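Local coordinates for capsid Protein (Unidentified, PDB 4DMI), which assembles into pentamers that presumably contribute to the protein shell of the phage from which its metagenomic sequence derives, at the interface of chains A and B. Coordinates in Å, arbitrary orientation; residue numbers count along the deposited sequence, not the author numbering. Chains: chain A/B, Capsid Protein.

Contacts 1 and 2 are neighbouring patches of one interface between adjacent subunits of the pentamer, the centres of their C-alpha atoms lying about 10 Å apart. On chain A neighbouring residues of one stretch serve both: residues 60-62 of the loop after helix 55-58 form contact 1, and A:Leu63, A:Ile64 and A:Thr66, with A:Asp68 in strand 67-72, form contact 2. Chain B answers with strands 83-92 and 133-142 in contact 1, and strand 112-114 and the loop residue after it in contact 2. Backbone pairing backed by an inserted lysine exemplifies how identical subunits join through unlike surfaces.

Contact 1: the interface of chains A and B. Residues chain A 60-62; chain B 84, 139-141.
A:Ala60 turns its methyl group toward chain B, where CB of A:Ala60 lies 3.6 Å from CG of B:Met139. This is the apolar centre of the patch. The methionine side chain leaves its strand with CG anti to the backbone N (chi1 -177°) and then bends at its next two torsions, so that CG, rather than the sulfur or the terminal methyl, does the touching. From another direction the ring of B:Phe84 just grazes the same methyl, CD2 of B:Phe84 lying 4.0 Å from CB of A:Ala60. Within chain B, CG of B:Lys141 sits over the centre of one face of the B:Phe84 ring, 3.8 Å above its plane, so the lysine's aliphatic stem may help to position the aromatic group that borders the alanine.

Further along, A:Thr62 and B:Lys141 run side by side and point the same way. The threonine uses its methyl branch: CG2 of A:Thr62 is anti to its own carbonyl carbon and packs against CB of B:Lys141 at 3.7 Å, with O of B:Lys141 also near at 3.5 Å. The lysine stem beyond CB stays extended, carrying the amino group away from this contact.

The polar rim is backbone. A:Phe61 lies in register with B:Val140 as a parallel beta bridge, and hydrogen bonds run in both directions around that pair. The amide N of A:Phe61 donates to O of B:Met139 at 3.0 Å, and the amide N of B:Lys141 donates to O of A:Phe61 at 2.9 Å. CG1 of B:Val140 approaches O of A:Phe61 at 3.7 Å, while most of the phenyl ring of A:Phe61 turns away from the strand, its CD2 staying 3.9 Å from O of B:Met139. The site thereby adds a short piece of the chain A loop to a chain B strand, a backbone pairing that helps hold neighbouring subunits of the pentamer together.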
ATOM      1  N   ALA A  60       9.827  -4.795  -8.159  1.00  7.72           N
ATOM      2  CA  ALA A  60       9.414  -4.385  -9.507  1.00  9.29           C
ATOM      3  C   ALA A  60       9.435  -5.506 -10.542  1.00  9.31           C
ATOM      4  O   ALA A  60      10.286  -6.390 -10.511  1.00  9.57           O
ATOM      5  CB  ALA A  60      10.275  -3.211  -9.991  1.00 10.24           C
ATOM      6  N   PHE A  61       8.490  -5.447 -11.472  1.00  7.80           N
ATOM      7  CA  PHE A  61       8.489  -6.348 -12.613  1.00  7.63           C
ATOM      8  C   PHE A  61       9.406  -5.856 -13.724  1.00  7.76           C
ATOM      9  O   PHE A  61       9.482  -4.661 -13.998  1.00 10.25           O
ATOM     10  CB  PHE A  61       7.067  -6.503 -13.156  1.00  7.55           C
ATOM     11  CG  PHE A  61       6.154  -7.246 -12.224  1.00  7.12           C
ATOM     12  CD1 PHE A  61       6.136  -8.636 -12.217  1.00  8.16           C
ATOM     13  CD2 PHE A  61       5.313  -6.557 -11.354  1.00  8.57           C
ATOM     14  CE1 PHE A  61       5.298  -9.336 -11.356  1.00  8.83           C
ATOM     15  CE2 PHE A  61       4.467  -7.253 -10.495  1.00  9.78           C
ATOM     16  CZ  PHE A  61       4.471  -8.649 -10.488  1.00 11.13           C
ATOM     17  N   THR A  62      10.108  -6.792 -14.356  1.00  8.90           N
ATOM     18  CA  THR A  62      10.908  -6.475 -15.536  1.00 10.25           C
ATOM     19  C   THR A  62      10.541  -7.413 -16.665  1.00 10.87           C
ATOM     20  O   THR A  62       9.895  -8.433 -16.448  1.00 10.18           O
ATOM     21  CB  THR A  62      12.414  -6.637 -15.268  1.00 10.43           C
ATOM     22  OG1 THR A  62      12.719  -8.023 -15.053  1.00 11.07           O
ATOM     23  CG2 THR A  62      12.849  -5.822 -14.071  1.00 13.12           C
TER
ATOM     24  N   PHE B  84      12.998   2.994 -12.903  1.00 10.50           N
ATOM     25  CA  PHE B  84      11.826   2.401 -12.273  1.00  9.82           C
ATOM     26  C   PHE B  84      10.640   3.331 -12.483  1.00  9.23           C
ATOM     27  O   PHE B  84      10.743   4.543 -12.239  1.00 11.28           O
ATOM     28  CB  PHE B  84      12.045   2.236 -10.765  1.00  9.97           C
ATOM     29  CG  PHE B  84      13.077   1.214 -10.389  1.00 10.55           C
ATOM     30  CD1 PHE B  84      14.432   1.523 -10.423  1.00 11.34           C
ATOM     31  CD2 PHE B  84      12.691  -0.049  -9.943  1.00 10.38           C
ATOM     32  CE1 PHE B  84      15.393   0.583 -10.049  1.00 12.47           C
ATOM     33  CE2 PHE B  84      13.643  -0.989  -9.564  1.00 10.99           C
ATOM     34  CZ  PHE B  84      14.998  -0.672  -9.617  1.00 11.78           C
ATOM     35  N   MET B 139       4.645  -1.420 -10.595  0.66  6.72           N
ATOM     36  CA  MET B 139       6.017  -0.923 -10.581  0.66  7.21           C
ATOM     37  C   MET B 139       6.808  -1.741 -11.592  0.66  7.94           C
ATOM     38  O   MET B 139       6.871  -2.968 -11.488  0.66  8.67           O
ATOM     39  CB  MET B 139       6.641  -1.070  -9.193  0.66 10.08           C
ATOM     40  CG  MET B 139       8.052  -0.502  -9.062  0.66 15.75           C
ATOM     41  SD  MET B 139       8.139   1.294  -9.218  0.66 20.15           S
ATOM     42  CE  MET B 139       6.705   1.774  -8.251  0.66 19.32           C
ATOM     43  N   VAL B 140       7.396  -1.054 -12.574  1.00  8.01           N
ATOM     44  CA  VAL B 140       8.133  -1.684 -13.656  1.00  8.89           C
ATOM     45  C   VAL B 140       9.533  -1.100 -13.727  1.00 10.32           C
ATOM     46  O   VAL B 140       9.700   0.122 -13.699  1.00 10.78           O
ATOM     47  CB  VAL B 140       7.443  -1.384 -14.995  1.00  8.79           C
ATOM     48  CG1 VAL B 140       8.253  -1.943 -16.162  1.00 11.32           C
ATOM     49  CG2 VAL B 140       6.001  -1.928 -15.006  1.00 10.62           C
ATOM     50  N   LYS B 141      10.542  -1.962 -13.816  1.00  9.29           N
ATOM     51  CA  LYS B 141      11.905  -1.495 -14.051  1.00  9.98           C
ATOM     52  C   LYS B 141      12.285  -1.768 -15.494  1.00 11.38           C
ATOM     53  O   LYS B 141      12.194  -2.913 -15.939  1.00 12.57           O
ATOM     54  CB  LYS B 141      12.903  -2.200 -13.139  1.00 10.58           C
ATOM     55  CG  LYS B 141      14.339  -1.721 -13.349  1.00 11.39           C
ATOM     56  CD  LYS B 141      15.356  -2.550 -12.577  1.00 14.09           C
ATOM     57  CE  LYS B 141      16.770  -2.066 -12.864  1.00 15.98           C
ATOM     58  NZ  LYS B 141      17.793  -2.963 -12.262  1.00 24.53           N
TER

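Contact 2: the interface of chains A and B. Residues chain A 63-64, 66, 68; chain B 113-115.
This patch is a heterologous contact between identical subunits of a pentameric capsid protein, in which an extended lysine from one copy is inserted among the backbone carbonyls of the next; it helps tie adjacent subunits together. B:Lys113, on strand 112-114, supplies the reaching arm. Its CG stands anti to the carbonyl carbon (chi1 -64°), and the chain beyond is fully extended, which carries the amino group into the loop that holds A:Leu63 and A:Thr66.

There NZ of B:Lys113 donates to two backbone oxygens, at 2.8 Å to O of A:Leu63 and at 2.8 Å to O of A:Thr66. The two acceptors receive it differently. The leucine carbonyl points almost straight at the amine, with a C=O...N angle of 166°, whereas the threonine carbonyl is met in its plane, on a lone pair, at 144°. The lysine therefore bridges carbonyls three residues apart and would favour the curved path of the loop between them.

Along the stem, the carboxylate of A:Asp68 crosses the lysine chain at about a right angle. OD1 of A:Asp68 lies 3.6 Å from CD of B:Lys113 but 4.4 Å from NZ, so it flanks the methylene groups without forming a salt bridge; its negative charge may still favour the charged amine. The other carboxylate oxygen, OD2 of A:Asp68, binds a water at 2.7 Å, and the backbone N of B:Ile114 meets that water at 2.9 Å in a nearly straight bond, extending the link to the backbone of chain B.

Apolar contacts complete the surroundings. CD1 of A:Leu63 passes obliquely by CG of B:Lys113, and CB of A:Thr66 borders the lysine's CD. The methyl CG2 of A:Thr66, anti to its backbone N, packs at 3.9 Å against CD2 of B:Leu115.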
ATOM      1  N   LEU A  63      10.955  -7.071 -17.876  1.00  9.79           N
ATOM      2  CA  LEU A  63      10.745  -7.952 -19.012  1.00 10.85           C
ATOM      3  C   LEU A  63      11.344  -9.326 -18.724  1.00 11.22           C
ATOM      4  O   LEU A  63      10.742 -10.358 -19.023  1.00 12.27           O
ATOM      5  CB  LEU A  63      11.383  -7.351 -20.263  1.00 11.42           C
ATOM      6  CG  LEU A  63      11.216  -8.181 -21.530  1.00 11.59           C
ATOM      7  CD1 LEU A  63       9.737  -8.344 -21.860  1.00 14.56           C
ATOM      8  CD2 LEU A  63      11.942  -7.521 -22.677  1.00 13.21           C
ATOM      9  N   ILE A  64      12.517  -9.335 -18.105  1.00 11.55           N
ATOM     10  CA  ILE A  64      13.209 -10.585 -17.846  1.00 12.86           C
ATOM     11  C   ILE A  64      12.576 -11.404 -16.721  1.00 12.75           C
ATOM     12  O   ILE A  64      12.435 -12.619 -16.856  1.00 13.21           O
ATOM     13  CB  ILE A  64      14.710 -10.337 -17.594  1.00 12.59           C
ATOM     14  CG1 ILE A  64      15.386  -9.935 -18.911  1.00 15.90           C
ATOM     15  CG2 ILE A  64      15.386 -11.590 -17.048  1.00 14.99           C
ATOM     16  CD1 ILE A  64      16.835  -9.502 -18.763  1.00 21.50           C
ATOM     17  N   THR A  66       9.444 -11.327 -15.365  1.00  9.26           N
ATOM     18  CA  THR A  66       7.991 -11.478 -15.308  1.00  9.44           C
ATOM     19  C   THR A  66       7.512 -12.845 -15.796  1.00 10.46           C
ATOM     20  O   THR A  66       7.817 -13.275 -16.918  1.00 10.98           O
ATOM     21  CB  THR A  66       7.270 -10.350 -16.079  1.00  9.80           C
ATOM     22  OG1 THR A  66       7.507  -9.092 -15.426  1.00  9.18           O
ATOM     23  CG2 THR A  66       5.764 -10.585 -16.119  1.00  9.07           C
ATOM     24  N   ASP A  68       4.504 -14.211 -17.060  1.00  8.05           N
ATOM     25  CA  ASP A  68       3.191 -13.845 -17.568  1.00  9.19           C
ATOM     26  C   ASP A  68       2.341 -15.078 -17.820  1.00 10.49           C
ATOM     27  O   ASP A  68       2.849 -16.098 -18.299  1.00 13.83           O
ATOM     28  CB  ASP A  68       3.321 -12.998 -18.844  1.00 10.63           C
ATOM     29  CG  ASP A  68       4.167 -13.667 -19.923  1.00 15.42           C
ATOM     30  OD1 ASP A  68       5.299 -14.132 -19.641  1.00 15.48           O
ATOM     31  OD2 ASP A  68       3.698 -13.720 -21.080  1.00 17.31           O
TER
ATOM     32  N   LYS B 113       5.769  -9.023 -23.043  1.00  9.74           N
ATOM     33  CA  LYS B 113       4.938  -9.585 -21.983  1.00 12.83           C
ATOM     34  C   LYS B 113       3.839  -8.621 -21.573  1.00 13.04           C
ATOM     35  O   LYS B 113       4.091  -7.438 -21.345  1.00  9.77           O
ATOM     36  CB  LYS B 113       5.785  -9.960 -20.762  1.00 11.16           C
ATOM     37  CG  LYS B 113       6.771 -11.062 -21.074  1.00 10.47           C
ATOM     38  CD  LYS B 113       7.613 -11.438 -19.863  1.00 11.78           C
ATOM     39  CE  LYS B 113       8.567 -12.582 -20.210  1.00 11.75           C
ATOM     40  NZ  LYS B 113       9.501 -12.885 -19.078  1.00 12.61           N
ATOM     41  N   ILE B 114       2.618  -9.132 -21.480  1.00  8.84           N
ATOM     42  CA  ILE B 114       1.480  -8.339 -21.048  1.00  7.53           C
ATOM     43  C   ILE B 114       1.440  -8.245 -19.525  1.00  7.74           C
ATOM     44  O   ILE B 114       1.480  -9.263 -18.834  1.00  9.45           O
ATOM     45  CB  ILE B 114       0.169  -8.931 -21.589  1.00  9.43           C
ATOM     46  CG1 ILE B 114       0.127  -8.775 -23.116  1.00 12.24           C
ATOM     47  CG2 ILE B 114      -1.056  -8.296 -20.922  1.00 11.79           C
ATOM     48  CD1 ILE B 114      -0.868  -9.701 -23.800  1.00 12.06           C
ATOM     49  N   LEU B 115       1.385  -7.016 -19.011  1.00  7.06           N
ATOM     50  CA  LEU B 115       1.349  -6.778 -17.565  1.00  7.69           C
ATOM     51  C   LEU B 115      -0.065  -6.495 -17.047  1.00  8.69           C
ATOM     52  O   LEU B 115      -0.335  -6.631 -15.853  1.00 10.10           O
ATOM     53  CB  LEU B 115       2.278  -5.619 -17.203  1.00  7.39           C
ATOM     54  CG  LEU B 115       3.744  -5.741 -17.622  1.00  8.25           C
ATOM     55  CD1 LEU B 115       4.552  -4.553 -17.102  1.00 12.73           C
ATOM     56  CD2 LEU B 115       4.350  -7.067 -17.147  1.00 10.13           C
TER
HETATM   57  O   HOH W   1       2.124 -11.852 -22.225  1.00 11.53           O